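Local structure of Ice-binding protein (Flavobacteriaceae bacterium, 5UYT) at residues A[291-305]-A[310-324]. The protein probably binds ice crystals and restrains their growth, acting as a multi-domain bacterial antifreeze protein with beta-solenoid ice-binding-like domains. Residues are numbered along the deposited sequence; the frame is centred on the assembly and turned at random. Where two conformers were deposited one is given.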
loop_
_atom_site.group_PDB
_atom_site.type_symbol
_atom_site.label_atom_id
_atom_site.label_comp_id
_atom_site.label_asym_id
_atom_site.label_seq_id
_atom_site.Cartn_x
_atom_site.Cartn_y
_atom_site.Cartn_z
ATOM N N THR A 291 8.625 9.890 8.733
ATOM C CA THR A 291 7.785 9.505 7.587
ATOM C C THR A 291 8.609 8.643 6.628
ATOM O O THR A 291 9.737 9.019 6.289
ATOM C CB THR A 291 7.340 10.769 6.827
ATOM O OG1 THR A 291 6.462 11.505 7.676
ATOM C CG2 THR A 291 6.603 10.426 5.520
ATOM N N ASP A 292 8.074 7.489 6.236
ATOM C CA ASP A 292 8.704 6.678 5.174
ATOM C C ASP A 292 8.233 7.136 3.796
ATOM O O ASP A 292 9.023 7.268 2.862
ATOM C CB ASP A 292 8.291 5.208 5.338
ATOM C CG ASP A 292 8.853 4.597 6.578
ATOM O OD1 ASP A 292 10.031 4.873 6.893
ATOM O OD2 ASP A 292 8.138 3.839 7.248
ATOM N N ILE A 293 6.926 7.333 3.664
ATOM C CA ILE A 293 6.307 7.580 2.341
ATOM C C ILE A 293 5.247 8.633 2.538
ATOM O O ILE A 293 4.386 8.486 3.421
ATOM C CB ILE A 293 5.643 6.313 1.736
ATOM C CG1 ILE A 293 6.705 5.256 1.339
ATOM C CG2 ILE A 293 4.725 6.668 0.537
ATOM C CD1 ILE A 293 6.092 3.884 1.053
ATOM N N GLU A 294 5.307 9.696 1.734
ATOM C CA GLU A 294 4.219 10.686 1.772
ATOM C C GLU A 294 3.222 10.399 0.656
ATOM O O GLU A 294 3.611 10.267 -0.524
ATOM C CB GLU A 294 4.715 12.139 1.660
ATOM C CG GLU A 294 3.553 13.156 1.688
ATOM C CD GLU A 294 3.994 14.612 1.566
ATOM O OE1 GLU A 294 5.224 14.883 1.533
ATOM O OE2 GLU A 294 3.108 15.494 1.477
ATOM N N LEU A 295 1.960 10.316 1.032
ATOM C CA LEU A 295 0.862 10.115 0.075
ATOM C C LEU A 295 0.442 11.505 -0.329
ATOM O O LEU A 295 -0.107 12.268 0.481
ATOM C CB LEU A 295 -0.305 9.290 0.700
ATOM C CG LEU A 295 0.078 7.890 1.210
ATOM C CD1 LEU A 295 -1.043 7.195 1.943
ATOM C CD2 LEU A 295 0.584 6.978 0.077
ATOM N N LEU A 296 0.745 11.856 -1.585
ATOM C CA LEU A 296 0.736 13.265 -1.978
ATOM C C LEU A 296 -0.631 13.908 -2.225
ATOM O O LEU A 296 -0.711 15.147 -2.405
ATOM C CB LEU A 296 1.641 13.436 -3.196
ATOM C CG LEU A 296 3.114 13.202 -2.863
ATOM C CD1 LEU A 296 3.910 13.136 -4.158
ATOM C CD2 LEU A 296 3.696 14.294 -1.966
ATOM N N TYR A 297 -1.695 13.092 -2.215
ATOM C CA TYR A 297 -3.049 13.576 -2.575
ATOM C C TYR A 297 -4.093 13.162 -1.550
ATOM O O TYR A 297 -4.864 12.243 -1.802
ATOM C CB TYR A 297 -3.438 13.178 -4.035
ATOM C CG TYR A 297 -2.340 13.576 -4.979
ATOM C CD1 TYR A 297 -1.313 12.677 -5.309
ATOM C CD2 TYR A 297 -2.260 14.875 -5.466
ATOM C CE1 TYR A 297 -0.249 13.065 -6.137
ATOM C CE2 TYR A 297 -1.207 15.267 -6.281
ATOM C CZ TYR A 297 -0.201 14.360 -6.596
ATOM O OH TYR A 297 0.836 14.764 -7.429
ATOM N N PRO A 298 -4.112 13.853 -0.379
ATOM C CA PRO A 298 -4.993 13.396 0.694
ATOM C C PRO A 298 -6.464 13.526 0.362
ATOM O O PRO A 298 -7.264 12.758 0.879
ATOM C CB PRO A 298 -4.577 14.285 1.885
ATOM C CG PRO A 298 -3.127 14.605 1.601
ATOM C CD PRO A 298 -3.141 14.865 0.100
ATOM N N ALA A 299 -6.815 14.472 -0.520
ATOM C CA ALA A 299 -8.232 14.601 -0.938
ATOM C C ALA A 299 -8.712 13.374 -1.710
ATOM O O ALA A 299 -9.924 13.143 -1.801
ATOM C CB ALA A 299 -8.427 15.857 -1.780
ATOM N N ALA A 300 -7.767 12.585 -2.237
ATOM C CA ALA A 300 -8.086 11.449 -3.117
ATOM C C ALA A 300 -7.806 10.077 -2.454
ATOM O O ALA A 300 -7.777 9.042 -3.120
ATOM C CB ALA A 300 -7.289 11.609 -4.432
ATOM N N PHE A 301 -7.613 10.073 -1.140
ATOM C CA PHE A 301 -7.288 8.845 -0.378
ATOM C C PHE A 301 -8.430 7.822 -0.512
ATOM O O PHE A 301 -9.597 8.186 -0.595
ATOM C CB PHE A 301 -7.066 9.259 1.103
ATOM C CG PHE A 301 -6.570 8.169 2.008
ATOM C CD1 PHE A 301 -5.286 7.596 1.848
ATOM C CD2 PHE A 301 -7.360 7.756 3.087
ATOM C CE1 PHE A 301 -4.850 6.596 2.755
ATOM C CE2 PHE A 301 -6.923 6.785 3.996
ATOM C CZ PHE A 301 -5.669 6.197 3.823
ATOM N N GLY A 302 -8.079 6.543 -0.516
ATOM C CA GLY A 302 -9.064 5.485 -0.782
ATOM C C GLY A 302 -8.990 5.092 -2.243
ATOM O O GLY A 302 -7.905 4.944 -2.817
ATOM N N GLN A 303 -10.152 4.909 -2.840
ATOM C CA GLN A 303 -10.254 4.529 -4.255
ATOM C C GLN A 303 -9.410 3.300 -4.543
ATOM O O GLN A 303 -8.739 3.234 -5.586
ATOM C CB GLN A 303 -9.809 5.683 -5.165
ATOM C CG GLN A 303 -10.598 6.966 -4.962
ATOM C CD GLN A 303 -10.248 7.950 -6.046
ATOM O OE1 GLN A 303 -10.739 7.844 -7.152
ATOM N NE2 GLN A 303 -9.329 8.854 -5.764
ATOM N N ASN A 304 -9.455 2.339 -3.621
ATOM C CA ASN A 304 -8.774 1.055 -3.757
ATOM C C ASN A 304 -7.240 1.147 -3.676
ATOM O O ASN A 304 -6.520 0.276 -4.194
ATOM C CB ASN A 304 -9.280 0.322 -5.023
ATOM C CG ASN A 304 -10.791 0.389 -5.146
ATOM O OD1 ASN A 304 -11.334 0.912 -6.121
ATOM N ND2 ASN A 304 -11.470 -0.087 -4.148
ATOM N N LEU A 305 -6.748 2.176 -2.988
ATOM C CA LEU A 305 -5.339 2.298 -2.670
ATOM C C LEU A 305 -4.967 1.105 -1.794
ATOM O O LEU A 305 -5.756 0.692 -0.919
ATOM C CB LEU A 305 -5.105 3.582 -1.847
ATOM C CG LEU A 305 -3.713 4.034 -1.389
ATOM C CD1 LEU A 305 -2.764 4.279 -2.568
ATOM C CD2 LEU A 305 -3.876 5.311 -0.540
ATOM N N HIS A 310 4.567 0.585 6.854
ATOM C CA HIS A 310 5.357 1.824 6.797
ATOM C C HIS A 310 4.688 2.839 7.730
ATOM O O HIS A 310 3.542 2.651 8.142
ATOM C CB HIS A 310 5.314 2.464 5.392
ATOM C CG HIS A 310 6.102 1.736 4.340
ATOM N ND1 HIS A 310 5.491 0.983 3.359
ATOM C CD2 HIS A 310 7.433 1.667 4.097
ATOM C CE1 HIS A 310 6.412 0.480 2.551
ATOM N NE2 HIS A 310 7.602 0.866 2.984
ATOM N N THR A 311 5.387 3.948 7.954
ATOM C CA THR A 311 4.779 5.149 8.459
ATOM C C THR A 311 4.474 6.061 7.255
ATOM O O THR A 311 5.399 6.483 6.547
ATOM C CB THR A 311 5.734 5.870 9.404
ATOM O OG1 THR A 311 6.044 5.023 10.523
ATOM C CG2 THR A 311 5.081 7.167 9.918
ATOM N N TYR A 312 3.199 6.400 7.065
ATOM C CA TYR A 312 2.782 7.257 5.938
ATOM C C TYR A 312 2.446 8.631 6.450
ATOM O O TYR A 312 1.993 8.772 7.595
ATOM C CB TYR A 312 1.518 6.680 5.297
ATOM C CG TYR A 312 1.799 5.396 4.568
ATOM C CD1 TYR A 312 2.347 5.421 3.277
ATOM C CD2 TYR A 312 1.576 4.148 5.178
ATOM C CE1 TYR A 312 2.633 4.238 2.592
ATOM C CE2 TYR A 312 1.861 2.961 4.499
ATOM C CZ TYR A 312 2.386 3.017 3.207
ATOM O OH TYR A 312 2.703 1.868 2.495
ATOM N N LEU A 313 2.622 9.634 5.595
ATOM C CA LEU A 313 2.145 10.998 5.872
ATOM C C LEU A 313 1.122 11.415 4.806
ATOM O O LEU A 313 1.384 11.330 3.592
ATOM C CB LEU A 313 3.308 12.014 5.861
ATOM C CG LEU A 313 2.878 13.486 5.993
ATOM C CD1 LEU A 313 2.228 13.814 7.340
ATOM C CD2 LEU A 313 4.079 14.391 5.711
ATOM N N LEU A 314 -0.051 11.832 5.265
ATOM C CA LEU A 314 -0.982 12.574 4.418
ATOM C C LEU A 314 -0.931 14.017 4.939
ATOM O O LEU A 314 -1.436 14.282 6.031
ATOM C CB LEU A 314 -2.390 11.979 4.545
ATOM C CG LEU A 314 -2.538 10.599 3.875
ATOM C CD1 LEU A 314 -3.484 9.753 4.703
ATOM C CD2 LEU A 314 -3.090 10.746 2.458
ATOM N N ASN A 315 -0.329 14.935 4.169
ATOM C CA ASN A 315 0.032 16.259 4.714
ATOM C C ASN A 315 -1.075 17.345 4.599
ATOM O O ASN A 315 -0.765 18.541 4.468
ATOM C CB ASN A 315 1.359 16.761 4.125
ATOM C CG ASN A 315 2.017 17.822 5.015
ATOM O OD1 ASN A 315 1.903 17.766 6.251
ATOM N ND2 ASN A 315 2.668 18.797 4.406
ATOM N N ALA A 316 -2.343 16.918 4.660
ATOM C CA ALA A 316 -3.509 17.817 4.531
ATOM C C ALA A 316 -4.719 17.098 5.061
ATOM O O ALA A 316 -4.652 15.897 5.339
ATOM C CB ALA A 316 -3.752 18.190 3.047
ATOM N N ALA A 317 -5.835 17.819 5.182
ATOM C CA ALA A 317 -7.120 17.171 5.465
ATOM C C ALA A 317 -7.300 16.006 4.494
ATOM O O ALA A 317 -7.011 16.145 3.280
ATOM C CB ALA A 317 -8.250 18.172 5.284
ATOM N N THR A 318 -7.813 14.890 5.008
ATOM C CA THR A 318 -7.856 13.656 4.241
ATOM C C THR A 318 -9.301 13.205 4.117
ATOM O O THR A 318 -10.064 13.284 5.095
ATOM C CB THR A 318 -7.037 12.598 4.981
ATOM O OG1 THR A 318 -5.649 12.976 4.932
ATOM C CG2 THR A 318 -7.247 11.185 4.389
ATOM N N VAL A 319 -9.673 12.759 2.917
ATOM C CA VAL A 319 -10.990 12.184 2.707
ATOM C C VAL A 319 -10.773 10.722 2.303
ATOM O O VAL A 319 -10.078 10.451 1.320
ATOM C CB VAL A 319 -11.759 12.926 1.578
ATOM C CG1 VAL A 319 -13.126 12.273 1.343
ATOM C CG2 VAL A 319 -11.944 14.395 1.962
ATOM N N LEU A 320 -11.332 9.786 3.067
ATOM C CA LEU A 320 -11.314 8.383 2.638
ATOM C C LEU A 320 -12.559 8.139 1.785
ATOM O O LEU A 320 -13.704 8.146 2.302
ATOM C CB LEU A 320 -11.307 7.443 3.855
ATOM C CG LEU A 320 -11.470 5.944 3.520
ATOM C CD1 LEU A 320 -10.309 5.468 2.656
ATOM C CD2 LEU A 320 -11.561 5.061 4.779
ATOM N N ASN A 321 -12.344 7.947 0.478
ATOM C CA ASN A 321 -13.445 7.654 -0.445
ATOM C C ASN A 321 -13.362 6.174 -0.737
ATOM O O ASN A 321 -12.363 5.714 -1.347
ATOM C CB ASN A 321 -13.327 8.443 -1.770
ATOM C CG ASN A 321 -14.559 8.256 -2.690
ATOM O OD1 ASN A 321 -15.221 7.200 -2.705
ATOM N ND2 ASN A 321 -14.886 9.306 -3.468
ATOM N N GLY A 322 -14.366 5.419 -0.293
ATOM C CA GLY A 322 -14.364 4.006 -0.610
ATOM C C GLY A 322 -13.308 3.297 0.229
ATOM O O GLY A 322 -13.192 3.548 1.425
ATOM N N LYS A 323 -12.537 2.438 -0.434
ATOM C CA LYS A 323 -11.693 1.496 0.279
ATOM C C LYS A 323 -10.211 1.835 0.260
ATOM O O LYS A 323 -9.667 2.206 -0.798
ATOM C CB LYS A 323 -11.854 0.116 -0.373
ATOM C CG LYS A 323 -10.999 -0.978 0.306
ATOM C CD LYS A 323 -11.288 -2.403 -0.144
ATOM C CE LYS A 323 -11.065 -2.611 -1.623
ATOM N NZ LYS A 323 -11.224 -4.061 -1.998
ATOM N N VAL A 324 -9.575 1.662 1.419
ATOM C CA VAL A 324 -8.115 1.544 1.504
ATOM C C VAL A 324 -7.804 0.164 2.099
ATOM O O VAL A 324 -8.469 -0.263 3.039
ATOM C CB VAL A 324 -7.482 2.710 2.321
ATOM C CG1 VAL A 324 -7.969 2.723 3.776
ATOM C CG2 VAL A 324 -5.951 2.681 2.237
HETATM O O HOH W 1 0.556 14.741 1.512
#
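Phe301 and Leu314 meet inside a right-handed beta-helix, where 291-305 and 310-324 are successive coils at the end of the second ice-binding-like domain that faces the first. Leu314 CD1 lies over one face of the Phe301 ring, 4.1 Å from its centroid and offset toward the rim. Thr318 CG2, Leu320 CD1 and Val324 CG2 approach the ring obliquely. Phe301 CG stands anti to the backbone N (chi1 -173°), which carries the ring into the coil interior among these groups. With the ring cut back to an alanine, Leu314, Leu320 and Val324 would probably lose their shared partner and a gap would open between the coils. Pro298 and Leu295 extend the apolar layer, with Leu295 CB 3.6 Å from Leu314 CD2.

Strands 293-294 and 311-314 pair in parallel. Leu313 N binds Ile293 O, and Leu313 O takes Leu295 N at 2.8 Å. At the start of the pairing, Asp292 OD2 accepts Thr311 N in a nearly straight bond (174°), on its anti side, with the donor tilted out of the carboxylate plane. Thr311 O receives Asp292 N in return. Ile293 CD1 sits over the centre of the His310 ring, 3.7 Å from its centroid, in a CH-pi contact. Near the bend, one water donates to Glu294 OE2 and Leu295 O and accepts from Asn315 N, bridging the coils.

At the other end, Asn321 N binds Phe301 O and Gln303 N binds Asn321 O at 2.8 Å. Gly302 opens a type I' turn here; a beta carbon would run into Asn321 O.

Strand 336-340 continues the stack beyond 311-314, while strands 344-346 and 351-355 follow 318-320 and 323-327. On the side of the first domain, Asn45 accepts Tyr297 N and Asp47 bonds to Tyr312 OH.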